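Local structure of inositol monophosphatase family protein (Staphylococcus aureus, 5I3S) at residues Glu46-Ile49 and Phe50-Leu54; Val115-Val118 and Met119-Val122; Glu187-Ser190 and Val191-Asn195; Gln264-Glu267 and Gln268-Arg272. The protein probably hydrolyses phosphate monoesters such as inositol monophosphates, an activity typical of sugar phosphatases of this fold. One frame throughout, in Å; residues are numbered along the deposited sequence.

Contact 1: residues Glu46-Ile49 and Phe50-Leu54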
# COMPACT_ATOMS: atom_id res chain seq x y z
N GLU A 46 3.46 15.12 -20.07
CA GLU A 46 4.90 15.37 -20.39
C GLU A 46 5.09 16.51 -21.41
O GLU A 46 6.01 17.33 -21.27
CB GLU A 46 5.67 14.11 -20.87
CG GLU A 46 7.16 14.41 -21.08
CD GLU A 46 8.09 13.22 -20.85
OE1 GLU A 46 7.77 12.32 -20.05
OE2 GLU A 46 9.18 13.21 -21.46
N ASP A 47 4.22 16.57 -22.40
CA ASP A 47 4.27 17.67 -23.40
C ASP A 47 4.03 19.03 -22.77
O ASP A 47 4.71 19.99 -23.14
CB ASP A 47 3.26 17.43 -24.54
CG ASP A 47 3.68 16.32 -25.46
OD1 ASP A 47 4.91 16.07 -25.51
OD2 ASP A 47 2.82 15.72 -26.14
N PHE A 48 3.11 19.12 -21.80
CA PHE A 48 2.91 20.36 -21.04
C PHE A 48 4.16 20.69 -20.26
O PHE A 48 4.62 21.82 -20.32
CB PHE A 48 1.72 20.25 -20.06
CG PHE A 48 1.61 21.42 -19.10
CD1 PHE A 48 1.29 22.70 -19.56
CD2 PHE A 48 1.85 21.26 -17.74
CE1 PHE A 48 1.19 23.79 -18.68
CE2 PHE A 48 1.74 22.33 -16.86
CZ PHE A 48 1.43 23.60 -17.34
N ILE A 49 4.71 19.71 -19.54
CA ILE A 49 5.92 19.94 -18.70
C ILE A 49 7.16 20.29 -19.55
O ILE A 49 7.86 21.26 -19.25
CB ILE A 49 6.20 18.76 -17.75
CG1 ILE A 49 5.07 18.66 -16.70
CG2 ILE A 49 7.54 18.92 -17.05
CD1 ILE A 49 5.01 17.32 -15.99
N PHE A 50 7.39 19.52 -20.60
CA PHE A 50 8.42 19.84 -21.58
C PHE A 50 8.30 21.28 -22.15
O PHE A 50 9.24 22.08 -22.11
CB PHE A 50 8.35 18.79 -22.70
CG PHE A 50 9.29 19.04 -23.84
CD1 PHE A 50 10.67 19.01 -23.64
CD2 PHE A 50 8.79 19.28 -25.13
CE1 PHE A 50 11.54 19.24 -24.70
CE2 PHE A 50 9.66 19.50 -26.19
CZ PHE A 50 11.04 19.48 -25.97
N ASP A 51 7.11 21.63 -22.63
CA ASP A 51 6.93 22.90 -23.35
C ASP A 51 7.05 24.10 -22.48
O ASP A 51 7.52 25.13 -22.92
CB ASP A 51 5.58 22.98 -24.07
CG ASP A 51 5.48 22.02 -25.20
OD1 ASP A 51 6.53 21.60 -25.74
OD2 ASP A 51 4.33 21.66 -25.53
N THR A 52 6.56 23.99 -21.26
CA THR A 52 6.69 25.07 -20.29
C THR A 52 8.15 25.30 -19.89
O THR A 52 8.57 26.45 -19.75
CB THR A 52 5.85 24.71 -19.05
OG1 THR A 52 4.52 24.56 -19.49
CG2 THR A 52 5.95 25.76 -17.94
N ILE A 53 8.90 24.21 -19.67
CA ILE A 53 10.34 24.34 -19.35
C ILE A 53 11.07 25.04 -20.55
O ILE A 53 11.68 26.06 -20.34
CB ILE A 53 11.05 22.98 -19.02
CG1 ILE A 53 10.44 22.27 -17.78
CG2 ILE A 53 12.54 23.21 -18.78
CD1 ILE A 53 10.58 20.75 -17.83
N LEU A 54 10.93 24.48 -21.76
CA LEU A 54 11.54 24.99 -23.02
C LEU A 54 11.23 26.48 -23.32
O LEU A 54 12.12 27.22 -23.73
CB LEU A 54 11.12 24.12 -24.23

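Contact 2: residues Val115-Val118 and Met119-Val122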
# COMPACT_ATOMS: atom_id res chain seq x y z
N VAL A 115 7.91 15.16 -5.69
CA VAL A 115 6.94 14.10 -5.99
C VAL A 115 5.53 14.53 -5.53
O VAL A 115 5.30 14.82 -4.36
CB VAL A 115 7.36 12.63 -5.60
CG1 VAL A 115 8.82 12.49 -5.22
CG2 VAL A 115 6.54 12.00 -4.56
N TYR A 116 4.64 14.67 -6.51
CA TYR A 116 3.33 15.29 -6.30
C TYR A 116 2.29 14.24 -6.32
O TYR A 116 2.07 13.63 -7.37
CB TYR A 116 3.01 16.35 -7.36
CG TYR A 116 1.71 17.12 -7.15
CD1 TYR A 116 1.25 17.44 -5.87
CD2 TYR A 116 0.97 17.60 -8.23
CE1 TYR A 116 0.07 18.17 -5.67
CE2 TYR A 116 -0.20 18.32 -8.03
CZ TYR A 116 -0.64 18.60 -6.74
OH TYR A 116 -1.80 19.28 -6.53
N ASP A 117 1.68 13.97 -5.16
CA ASP A 117 0.62 12.96 -5.06
C ASP A 117 -0.63 13.70 -5.53
O ASP A 117 -1.26 14.43 -4.78
CB ASP A 117 0.49 12.40 -3.61
CG ASP A 117 -0.59 11.34 -3.47
OD1 ASP A 117 -1.56 11.32 -4.29
OD2 ASP A 117 -0.49 10.52 -2.52
N VAL A 118 -0.93 13.54 -6.80
CA VAL A 118 -1.91 14.35 -7.47
C VAL A 118 -3.30 14.24 -6.80
O VAL A 118 -3.92 15.27 -6.58
CB VAL A 118 -2.04 13.96 -8.96
CG1 VAL A 118 -3.20 14.69 -9.61
CG2 VAL A 118 -0.73 14.24 -9.69
N MET A 119 -3.75 13.02 -6.48
CA MET A 119 -5.08 12.85 -5.98
C MET A 119 -5.26 13.23 -4.52
O MET A 119 -6.39 13.50 -4.12
CB MET A 119 -5.66 11.48 -6.30
CG MET A 119 -5.75 11.17 -7.79
SD MET A 119 -6.42 12.37 -8.98
CE MET A 119 -8.14 12.21 -8.47
N ALA A 120 -4.20 13.29 -3.73
CA ALA A 120 -4.33 13.86 -2.37
C ALA A 120 -3.97 15.34 -2.30
O ALA A 120 -4.09 15.96 -1.25
CB ALA A 120 -3.46 13.09 -1.43
N ASP A 121 -3.53 15.92 -3.39
CA ASP A 121 -2.93 17.27 -3.37
C ASP A 121 -1.80 17.43 -2.33
O ASP A 121 -1.84 18.34 -1.46
CB ASP A 121 -4.04 18.37 -3.21
CG ASP A 121 -3.53 19.81 -3.51
OD1 ASP A 121 -2.40 20.05 -4.06
OD2 ASP A 121 -4.30 20.75 -3.18
N VAL A 122 -0.85 16.51 -2.36
CA VAL A 122 0.29 16.60 -1.45
C VAL A 122 1.58 16.56 -2.26
O VAL A 122 1.88 15.59 -2.95
CB VAL A 122 0.32 15.46 -0.41
CG1 VAL A 122 1.50 15.63 0.54
CG2 VAL A 122 -1.00 15.35 0.40
O HOH W 1 -2.52 10.50 -6.78

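Contact 3: residues Glu187-Ser190 and Val191-Asn195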
# COMPACT_ATOMS: atom_id res chain seq x y z
N GLU A 187 6.92 5.40 -2.84
CA GLU A 187 7.58 4.48 -1.87
C GLU A 187 8.89 5.05 -1.30
O GLU A 187 9.21 4.85 -0.13
CB GLU A 187 7.77 3.08 -2.48
CG GLU A 187 6.45 2.30 -2.49
CD GLU A 187 6.32 1.30 -3.62
OE1 GLU A 187 6.70 1.60 -4.80
OE2 GLU A 187 5.84 0.22 -3.34
N ILE A 188 9.66 5.74 -2.13
CA ILE A 188 10.90 6.39 -1.70
C ILE A 188 10.52 7.56 -0.77
O ILE A 188 11.12 7.74 0.26
CB ILE A 188 11.68 6.87 -2.96
CG1 ILE A 188 12.20 5.69 -3.76
CG2 ILE A 188 12.82 7.84 -2.61
CD1 ILE A 188 12.75 6.11 -5.13
N VAL A 189 9.51 8.34 -1.10
CA VAL A 189 8.97 9.31 -0.13
C VAL A 189 8.44 8.67 1.17
O VAL A 189 8.64 9.25 2.24
CB VAL A 189 7.87 10.17 -0.77
CG1 VAL A 189 7.05 10.92 0.27
CG2 VAL A 189 8.50 11.13 -1.75
N SER A 190 7.78 7.50 1.12
CA SER A 190 7.42 6.79 2.35
C SER A 190 8.63 6.49 3.21
O SER A 190 8.52 6.46 4.45
CB SER A 190 6.73 5.47 2.06
OG SER A 190 5.53 5.67 1.37
N VAL A 191 9.79 6.25 2.61
CA VAL A 191 11.01 6.16 3.44
C VAL A 191 11.36 7.54 4.02
O VAL A 191 11.65 7.66 5.21
CB VAL A 191 12.17 5.46 2.70
CG1 VAL A 191 13.36 5.22 3.64
CG2 VAL A 191 11.72 4.09 2.20
N ALA A 192 11.35 8.57 3.20
CA ALA A 192 11.63 9.90 3.70
C ALA A 192 10.71 10.34 4.84
O ALA A 192 11.20 11.02 5.73
CB ALA A 192 11.60 10.93 2.58
N THR A 193 9.42 9.97 4.81
CA THR A 193 8.48 10.34 5.88
C THR A 193 8.50 9.41 7.07
O THR A 193 7.84 9.70 8.05
CB THR A 193 7.01 10.39 5.38
OG1 THR A 193 6.62 9.13 4.84
CG2 THR A 193 6.82 11.49 4.30
N GLY A 194 9.19 8.28 6.98
CA GLY A 194 9.19 7.30 8.06
C GLY A 194 8.06 6.29 8.03
O GLY A 194 7.96 5.48 8.95
N ASN A 195 7.23 6.30 6.98
CA ASN A 195 6.18 5.31 6.84
C ASN A 195 6.68 3.90 6.50
O ASN A 195 6.01 2.90 6.81
CB ASN A 195 5.12 5.77 5.82
CG ASN A 195 4.01 6.57 6.48
OD1 ASN A 195 4.15 7.08 7.63
ND2 ASN A 195 2.87 6.69 5.77

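Contact 4: residues Gln264-Glu267 and Gln268-Arg272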
# COMPACT_ATOMS: atom_id res chain seq x y z
N GLN A 264 25.88 -10.85 -11.13
CA GLN A 264 25.52 -11.53 -12.35
C GLN A 264 24.13 -11.06 -12.84
O GLN A 264 23.99 -10.74 -13.99
CB GLN A 264 25.57 -13.05 -12.19
CG GLN A 264 24.99 -13.77 -13.40
CD GLN A 264 25.58 -15.16 -13.58
OE1 GLN A 264 26.80 -15.31 -13.76
NE2 GLN A 264 24.71 -16.18 -13.54
N LEU A 265 23.14 -11.03 -11.94
CA LEU A 265 21.81 -10.46 -12.25
C LEU A 265 21.92 -9.07 -12.83
O LEU A 265 21.38 -8.76 -13.94
CB LEU A 265 20.93 -10.40 -11.01
CG LEU A 265 20.44 -11.74 -10.45
CD1 LEU A 265 19.55 -11.42 -9.28
CD2 LEU A 265 19.68 -12.57 -11.49
N HIS A 266 22.66 -8.24 -12.12
CA HIS A 266 22.88 -6.87 -12.55
C HIS A 266 23.45 -6.78 -13.97
O HIS A 266 22.95 -6.00 -14.78
CB HIS A 266 23.79 -6.15 -11.53
CG HIS A 266 23.99 -4.71 -11.84
ND1 HIS A 266 23.24 -3.71 -11.24
CD2 HIS A 266 24.82 -4.09 -12.72
CE1 HIS A 266 23.63 -2.54 -11.72
NE2 HIS A 266 24.57 -2.75 -12.63
N GLU A 267 24.52 -7.53 -14.27
CA GLU A 267 25.11 -7.49 -15.62
C GLU A 267 24.09 -8.00 -16.67
O GLU A 267 23.94 -7.39 -17.74
CB GLU A 267 26.44 -8.25 -15.71
CG GLU A 267 27.56 -7.64 -14.88
CD GLU A 267 28.03 -6.28 -15.40
OE1 GLU A 267 27.76 -5.96 -16.57
OE2 GLU A 267 28.68 -5.52 -14.63
N GLN A 268 23.37 -9.06 -16.35
CA GLN A 268 22.35 -9.60 -17.29
C GLN A 268 21.22 -8.60 -17.61
O GLN A 268 20.72 -8.54 -18.76
CB GLN A 268 21.77 -10.94 -16.75
CG GLN A 268 22.77 -12.07 -16.70
CD GLN A 268 22.35 -13.27 -15.86
OE1 GLN A 268 23.00 -14.31 -15.92
NE2 GLN A 268 21.26 -13.14 -15.08
N ARG A 269 20.85 -7.78 -16.62
CA ARG A 269 19.75 -6.81 -16.74
C ARG A 269 20.20 -5.51 -17.44
O ARG A 269 19.52 -5.02 -18.33
CB ARG A 269 19.19 -6.52 -15.34
CG ARG A 269 17.82 -5.87 -15.29
CD ARG A 269 17.41 -5.57 -13.86
NE ARG A 269 16.65 -6.66 -13.25
CZ ARG A 269 15.35 -6.90 -13.47
NH1 ARG A 269 14.63 -6.17 -14.33
NH2 ARG A 269 14.74 -7.92 -12.84
N PHE A 270 21.39 -5.02 -17.09
CA PHE A 270 21.84 -3.66 -17.47
C PHE A 270 23.01 -3.53 -18.47
O PHE A 270 23.12 -2.51 -19.14
CB PHE A 270 22.20 -2.83 -16.20
CG PHE A 270 21.06 -2.71 -15.23
CD1 PHE A 270 19.88 -2.07 -15.62
CD2 PHE A 270 21.17 -3.23 -13.93
CE1 PHE A 270 18.81 -1.96 -14.73
CE2 PHE A 270 20.10 -3.13 -13.04
CZ PHE A 270 18.92 -2.51 -13.45
N LYS A 271 23.90 -4.50 -18.55
CA LYS A 271 25.04 -4.36 -19.48
C LYS A 271 24.52 -4.12 -20.90
O LYS A 271 23.50 -4.69 -21.29
CB LYS A 271 25.94 -5.60 -19.42
CG LYS A 271 27.17 -5.50 -20.29
CD LYS A 271 27.79 -6.87 -20.54
CE LYS A 271 29.04 -6.75 -21.43
NZ LYS A 271 29.94 -7.91 -21.23
N ARG A 272 25.24 -3.27 -21.65
CA ARG A 272 25.12 -3.14 -23.11
C ARG A 272 23.81 -2.47 -23.45
O ARG A 272 23.82 -1.37 -23.99
CB ARG A 272 25.25 -4.50 -23.84
CG ARG A 272 25.27 -4.38 -25.37
CD ARG A 272 24.29 -5.30 -26.11
NE ARG A 272 23.01 -5.45 -25.40
CZ ARG A 272 22.50 -6.59 -24.91
NH1 ARG A 272 23.13 -7.75 -25.05
NH2 ARG A 272 21.33 -6.56 -24.27

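Contact 1: residues Glu46-Ile49 and Phe50-Leu54
Consecutive alpha-helical turns join residues 46-49 to 50-53 by bonds from each N to the carbonyl four residues back, the shortest running from F50 N to E46 O at 2.7 Å. The carbonyl of F48 takes two donors: T52 N at 3.1 Å and, from the opposite face of the carbonyl plane, T52 OG1 at 2.9 Å. With OG1 anti to its own carbonyl carbon (chi1 -59°), the threonine hydroxyl folds back along the helix and also sits over one face of the F48 ring, nearest CE1 at 3.5 Å. A threonine suits this place because the helix itself satisfies its hydroxyl. The turns belong to helix 37-56, whose F48 and T52 side lies against L10 of helix 2-24, while F50 and I53 rest on V62 of strand 61-64. I49 and I53, both buried, lie against each other, I49 CG2 3.6 Å from I53 CD1, as suits branched aliphatic residues one turn apart. OE1 of the buried E46 accepts from the backbone N of E66, a reach that suits the long glutamate. D47 OD1 lies 5.6 Å from D51 OD2; its weak bond from H68 NE2 may offset any repulsion between these exposed carboxylates.

Contact 2: residues Val115-Val118 and Met119-Val122
The carbonyl oxygen of D117 is gripped by V122 N at 3.2 Å and, weakly, by A120 N. In return D117 N gives a shorter bond of 2.7 Å to V122 O, which makes D117 and V122 an antiparallel hydrogen-bonded pair. The D117 side chain serves the same turn: its CG stands anti to the backbone N (chi1 -180°), and OD1 receives a weak bond from A120 N. A water lies between this OD1 and M119 N, 2.8 Å from each, accepting from the amide. An aspartate fits here because its short carboxylate can reach amides of the turn just ahead. Y116 ties the turn through its hydroxyl: OH donates to D121 OD1 at 2.7 Å. That oxygen lies in the plane of the tyrosine ring, at its edge, whereas the hydroxyl comes from above the carboxylate plane; the two planes stand 75° apart. V118 CG1 touches M119 SD at 4.0 Å, and both side chains pack on F98 and on K19 of helix 2-24. The chain turns through V118-A120, and the positive phi of D121 (52°) brings it back into line for V122; D121 N meets V118 O from above the carbonyl plane at 3.3 Å. With D121 and V122 both facing D117, the arrangement fits a G1 beta bulge, closing the tight hairpin between strands 109-117 and 122-127.

Contact 3: residues Glu187-Ser190 and Val191-Asn195
V189 and T193, one helical turn apart, cross obliquely with their methyl groups facing: V189 CG1 lies 4.1 Å from T193 CG2, and both side chains also touch Y124 of strand 122-127. Branching lets the threonine serve two purposes. Its methyl stands anti to its carbonyl carbon and joins this apolar patch, while OG1, placed between the backbone N and the carbonyl carbon (chi1 58°), is turned back toward the carbonyls of the preceding turn. There OG1 lies 3.3 Å from both V189 O and S190 O; either bond would be weak, and its single proton could go to one or the other. The bond from T193 N to V189 O is firmer, at 2.8 Å. Helix 184-193 ends here in a Schellman motif, with G194 at a positive phi of 86°, a backbone conformation that glycine, having no CB, takes up readily. Just beyond, N195 N closes back on S190 O at 2.8 Å with a bent, weak bond, and the CB of N195 comes 4.1 Å from the CB of S190. The two side chains then part: S190 OG bonds back to L186 O, whereas N195 ND2 reaches E96 of the second subunit, so the helix end takes part in the dimer interface. A192 and V191 head into the protein, A192 against I215 of helix 206-218 and V191 against Y199 of strand 198-201. E187 points away from the cap; its OE2 accepts from Y181 N, and a phosphate ion, probably from the crystallisation liquor, lies beside its side chain.

Contact 4: residues Gln264-Glu267 and Gln268-Arg272
H266 and F270 form the close-packed part of this contact, a pair of aromatic side chains one helical turn apart. The F270 ring brings CD2 over one face of the imidazole, displaced toward its rim, at 3.4 Å from H266 CE1. The rings meet obliquely, with planes at 56° and centroids 4.8 Å apart. Different first torsions bring the rings together: H266 has CG anti to the backbone N (chi1 -176°), while F270 has CG anti to the carbonyl carbon (chi1 -58°), and the two chains cross at about a right angle. The pair also faces the protein: F270, apolar, rests on P236, and H266, whose flat ring can take an aromatic CH on its face, on L227. R269 adds to it by laying its CG over the centre of one face of the F270 ring.

The other sides of the helix are looser and exposed. OE1 of Q268 comes against CG of Q264 at 3.3 Å; the two amides are not hydrogen-bonded to each other. E267 bends at its second torsion and rests OE1 against K271 CB at 3.4 Å, but K271 NZ stays 5.5 Å from that oxygen, so any attraction between the charges acts without contact. Long polar residues suit such a surface, where water can surround their ends. Beneath both sides runs the backbone, with F270 N bonded to H266 O and K271 N to E267 O at 3.0 Å each, the last turn of the C-terminal helix 259-270 before the chain leaves helical geometry at K271.

Contact 1 lies inside a helix, contacts 3 and 4 are C-terminal helix ends, and contact 2 is a beta hairpin turn. Contacts 2 and 3 touch, V115 CG2 packing 3.5 Å from V189 CG2, so helix 184-193 meets the sheet there. Contact 1 has no touch with contact 2, yet both lean on helix 2-24. Contacts 1, 2 and 3 are partly buried, contact 3 with the most buried residues and nearest the centre of the chain; contact 4 is a surface contact. Chemistry follows place: contacts 1 and 3 mix aliphatic packing with threonine hydroxyls turned to the helix backbone, contact 2 joins backbone bonds with aspartate carboxylates and a tyrosine hydroxyl, and contact 4 combines one aromatic pair with long polar chains.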